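Local atomic coordinates of putative uncharacterized protein F9E10.5 (Arabidopsis thaliana, PDB entry 3AG7), a protein that is required, through the co-chaperone activity of its auxilin-like J-domain, for chloroplast photorelocation movement, in which it modulates chloroplast actin filaments. Residues 24-27 with 28-32; 44-48 with 49-53. All blocks are in the same frame, centred on the assembly; numbering follows the deposited sequence.

Interaction 1: 24-27 with 28-32; sequences GNIR and SLLST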
loop_
_atom_site.group_PDB
_atom_site.type_symbol
_atom_site.label_atom_id
_atom_site.label_comp_id
_atom_site.label_asym_id
_atom_site.label_seq_id
_atom_site.Cartn_x
_atom_site.Cartn_y
_atom_site.Cartn_z
ATOM N N GLY A 24 9.668 -3.475 -4.404
ATOM C CA GLY A 24 10.577 -4.255 -3.606
ATOM C C GLY A 24 11.166 -3.535 -2.404
ATOM O O GLY A 24 11.900 -4.128 -1.642
ATOM N N ASN A 25 10.878 -2.240 -2.274
ATOM C CA ASN A 25 11.491 -1.439 -1.218
ATOM C C ASN A 25 10.458 -0.965 -0.222
ATOM O O ASN A 25 9.671 -0.077 -0.531
ATOM C CB ASN A 25 12.223 -0.230 -1.808
ATOM C CG ASN A 25 12.969 0.532 -0.749
ATOM O OD1 ASN A 25 12.377 0.938 0.239
ATOM N ND2 ASN A 25 14.289 0.640 -0.897
ATOM N N ILE A 26 10.461 -1.539 0.986
ATOM C CA ILE A 26 9.279 -1.384 1.846
ATOM C C ILE A 26 9.175 0.049 2.336
ATOM O O ILE A 26 8.072 0.591 2.478
ATOM C CB ILE A 26 9.275 -2.381 3.047
ATOM C CG1 ILE A 26 7.927 -2.406 3.796
ATOM C CG2 ILE A 26 10.364 -1.995 4.073
ATOM C CD1 ILE A 26 6.692 -2.675 2.942
ATOM N N ARG A 27 10.313 0.671 2.603
ATOM C CA ARG A 27 10.270 2.057 3.065
ATOM C C ARG A 27 9.817 3.009 1.961
ATOM O O ARG A 27 9.122 4.008 2.216
ATOM C CB ARG A 27 11.645 2.468 3.564
ATOM C CG ARG A 27 12.042 1.762 4.826
ATOM C CD ARG A 27 13.469 2.163 5.171
ATOM N NE ARG A 27 13.952 1.524 6.400
ATOM C CZ ARG A 27 14.639 0.386 6.428
ATOM N NH1 ARG A 27 14.824 -0.322 5.314
ATOM N NH2 ARG A 27 15.092 -0.094 7.588
ATOM N N SER A 28 10.237 2.742 0.726
ATOM C CA SER A 28 9.798 3.602 -0.405
ATOM C C SER A 28 8.270 3.600 -0.562
ATOM O O SER A 28 7.659 4.655 -0.826
ATOM C CB SER A 28 10.430 3.137 -1.722
ATOM O OG SER A 28 11.847 3.348 -1.743
ATOM N N LEU A 29 7.676 2.422 -0.409
ATOM C CA LEU A 29 6.202 2.278 -0.483
ATOM C C LEU A 29 5.537 2.863 0.758
ATOM O O LEU A 29 4.649 3.698 0.635
ATOM C CB LEU A 29 5.801 0.818 -0.623
ATOM C CG LEU A 29 6.359 0.099 -1.863
ATOM C CD1 LEU A 29 6.047 -1.400 -1.759
ATOM C CD2 LEU A 29 5.831 0.715 -3.209
ATOM N N LEU A 30 5.990 2.466 1.943
ATOM C CA LEU A 30 5.358 2.947 3.201
ATOM C C LEU A 30 5.404 4.491 3.369
ATOM O O LEU A 30 4.418 5.099 3.804
ATOM C CB LEU A 30 5.970 2.289 4.446
ATOM C CG LEU A 30 5.746 0.783 4.633
ATOM C CD1 LEU A 30 6.651 0.246 5.800
ATOM C CD2 LEU A 30 4.249 0.497 4.861
ATOM N N SER A 31 6.537 5.090 3.031
ATOM C CA SER A 31 6.769 6.523 3.176
ATOM C C SER A 31 5.969 7.362 2.147
ATOM O O SER A 31 5.959 8.606 2.224
ATOM C CB SER A 31 8.273 6.862 3.081
ATOM O OG SER A 31 8.740 6.630 1.773
ATOM N N THR A 32 5.341 6.698 1.187
ATOM C CA THR A 32 4.586 7.390 0.129
ATOM C C THR A 32 3.136 6.885 -0.063
ATOM O O THR A 32 2.461 7.294 -1.011
ATOM C CB THR A 32 5.287 7.316 -1.254
ATOM O OG1 THR A 32 5.398 5.941 -1.697
ATOM C CG2 THR A 32 6.649 8.013 -1.213
#
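Asn25 begins the short helix 26-30 by folding its side chain over the first turn toward Ser28. With CG anti to the backbone N (chi1 -175°), the amide lies beside its own carbonyl, facing the amide groups of that turn. From CB outward, CB lies 3.6 Å from Ser28 OG, CG is 3.2 Å from the same oxygen, and OD1 accepts from the Ser28 backbone N at 2.8 Å. The bond is nearly straight at the hydrogen (162°), although the N-H approaches from above the plane of the side-chain amide. ND2 comes no nearer to Ser28 OG than 3.7 Å. Asparagine suits this place because its short side chain can bring an acceptor to an N-H that lacks a helical carbonyl partner.

Further on, Leu29 N and Leu30 N donate to Asn25 O and Ile26 O in normal helical fashion. Arg27 O is held twice: Ser31 N and Ser31 OG, the latter at 2.7 Å, approach it from opposite faces of its plane, and the small hydroxyl can turn back to do this. On the apolar side, Ile26 CG1 meets Leu30 CD1 at 3.6 Å; the two branched chains also touch Val57 and Ala64, respectively, of helix 54-68, as suits buried residues. Thr32 OG1 donates to Ser28 O at 2.7 Å, and also bonds to Lys22 NZ. An N-cap by asparagine at the start of a short, amphipathic helix is what this arrangement represents.

Interaction 2: 44-48 with 49-53; sequences KPVPL and MDMIE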
loop_
_atom_site.group_PDB
_atom_site.type_symbol
_atom_site.label_atom_id
_atom_site.label_comp_id
_atom_site.label_asym_id
_atom_site.label_seq_id
_atom_site.Cartn_x
_atom_site.Cartn_y
_atom_site.Cartn_z
ATOM N N LYS A 44 -1.817 7.390 8.288
ATOM C CA LYS A 44 -1.100 8.588 8.688
ATOM C C LYS A 44 0.285 8.593 8.038
ATOM O O LYS A 44 0.965 7.597 8.059
ATOM C CB LYS A 44 -1.024 8.670 10.214
ATOM C CG LYS A 44 -2.368 9.117 10.825
ATOM C CD LYS A 44 -2.469 8.868 12.326
ATOM C CE LYS A 44 -3.942 8.676 12.738
ATOM N NZ LYS A 44 -4.358 9.470 13.950
ATOM N N PRO A 45 0.670 9.706 7.391
ATOM C CA PRO A 45 1.983 9.795 6.755
ATOM C C PRO A 45 3.132 9.498 7.695
ATOM O O PRO A 45 3.112 9.919 8.866
ATOM C CB PRO A 45 2.052 11.253 6.250
ATOM C CG PRO A 45 0.988 11.959 6.928
ATOM C CD PRO A 45 -0.094 10.952 7.242
ATOM N N VAL A 46 4.155 8.825 7.166
ATOM C CA VAL A 46 5.293 8.409 7.985
ATOM C C VAL A 46 6.541 8.729 7.161
ATOM O O VAL A 46 6.711 8.146 6.108
ATOM C CB VAL A 46 5.284 6.849 8.374
ATOM C CG1 VAL A 46 6.425 6.548 9.361
ATOM C CG2 VAL A 46 3.950 6.362 8.955
ATOM N N PRO A 47 7.399 9.671 7.621
ATOM C CA PRO A 47 8.608 10.103 6.905
ATOM C C PRO A 47 9.693 9.038 7.012
ATOM O O PRO A 47 9.609 8.183 7.895
ATOM C CB PRO A 47 9.039 11.351 7.681
ATOM C CG PRO A 47 8.503 11.122 9.069
ATOM C CD PRO A 47 7.244 10.355 8.922
ATOM N N LEU A 48 10.688 9.060 6.134
ATOM C CA LEU A 48 11.748 8.055 6.193
ATOM C C LEU A 48 12.412 8.009 7.587
ATOM O O LEU A 48 12.796 6.947 8.053
ATOM C CB LEU A 48 12.798 8.318 5.114
ATOM C CG LEU A 48 12.455 8.043 3.629
ATOM C CD1 LEU A 48 13.541 8.563 2.662
ATOM C CD2 LEU A 48 12.189 6.519 3.358
ATOM N N MET A 49 12.527 9.162 8.250
ATOM C CA MET A 49 13.233 9.219 9.503
ATOM C C MET A 49 12.494 8.506 10.626
ATOM O O MET A 49 13.104 8.231 11.652
ATOM C CB MET A 49 13.527 10.674 9.870
ATOM C CG MET A 49 14.644 11.250 8.964
ATOM S SD MET A 49 16.304 10.672 9.438
ATOM C CE MET A 49 16.558 11.559 10.956
ATOM N N ASP A 50 11.203 8.215 10.431
ATOM C CA ASP A 50 10.425 7.483 11.419
ATOM C C ASP A 50 10.295 5.989 11.103
ATOM O O ASP A 50 9.548 5.267 11.766
ATOM C CB ASP A 50 9.025 8.082 11.596
ATOM C CG ASP A 50 9.032 9.439 12.265
ATOM O OD1 ASP A 50 10.051 9.829 12.877
ATOM O OD2 ASP A 50 7.975 10.092 12.202
ATOM N N MET A 51 11.051 5.515 10.124
ATOM C CA MET A 51 11.018 4.097 9.745
ATOM C C MET A 51 12.433 3.609 9.458
ATOM O O MET A 51 12.715 2.996 8.408
ATOM C CB MET A 51 10.060 3.863 8.557
ATOM C CG MET A 51 10.408 4.655 7.298
ATOM S SD MET A 51 9.312 4.282 5.898
ATOM C CE MET A 51 7.765 4.933 6.481
ATOM N N ILE A 52 13.334 3.952 10.380
ATOM C CA ILE A 52 14.772 3.639 10.238
ATOM C C ILE A 52 15.057 2.256 10.836
ATOM O O ILE A 52 15.445 1.312 10.111
ATOM C CB ILE A 52 15.661 4.714 10.953
ATOM C CG1 ILE A 52 15.503 6.102 10.281
ATOM C CG2 ILE A 52 17.117 4.266 10.917
ATOM C CD1 ILE A 52 15.978 6.172 8.808
ATOM N N GLU A 53 14.800 2.102 12.136
ATOM C CA GLU A 53 15.132 0.849 12.799
ATOM C C GLU A 53 14.103 -0.209 12.461
ATOM O O GLU A 53 12.979 0.118 12.045
ATOM C CB GLU A 53 15.290 1.000 14.316
ATOM C CG GLU A 53 13.997 1.127 15.118
ATOM C CD GLU A 53 13.445 2.532 15.132
ATOM O OE1 GLU A 53 12.482 2.774 15.913
ATOM O OE2 GLU A 53 13.966 3.396 14.377
#
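Val46 meets the turn that follows mainly through its CG1 methyl. CG1 is swung away from the backbone N (chi1 -174°), on the carbonyl side; it lies 3.6 Å from Met51 CE and 3.8 Å from Asp50 CB, and the valine side chain runs at a slant to both. The methionine suits this place because its flexible thioether, bent at chi3, brings the terminal methyl back to Val46, where CE also comes within 3.4 Å of Val46 O.

Pro47 comes next, and its ring lies against the carboxylate of Asp50: CG and CD touch OD2, CG at 3.3 Å. Its carbonyl accepts from Asp50 N at 3.0 Å. Proline is well placed at the start of this tight turn, since its ring restricts phi to a narrow range and it needs only to offer an oxygen.

Leu48 repeats the pattern one residue later, its O accepting from Met51 N at 3.1 Å. These successive i to i+3 bonds wind the chain into a short 3-10 turn. The same oxygen faces Ile52 CD1 at 3.4 Å, while Leu48 CD2 only brushes Met51 SD.

The turn belongs to the loop between helix 26-30 and helix 54-68. Met51 faces inward against Leu30, Leu48 leans on Arg27 and Ser31, and Glu53 stands at the N-cap position of helix 54-68.

In the fold
Both contacts are local turns of the chain, but interaction 1 is partly buried and interaction 2 lies at the surface. In 24-32, i to i+4 bonds shape a helix, and its apolar residues pack against helices 54-68 and 80-100. In 44-53, i to i+3 bonds make a 3-10 turn whose side chains are mostly exposed; Met51 is the buried exception. The two are joined directly: the guanidinium of Arg27 reaches over so that NE and NH2 probably donate to Met51 O and Ile52 O, and Ser31 packs beside Met51 CE and Val46 O. Arginine thus ties the helix to the loop that leads into helix 54-68.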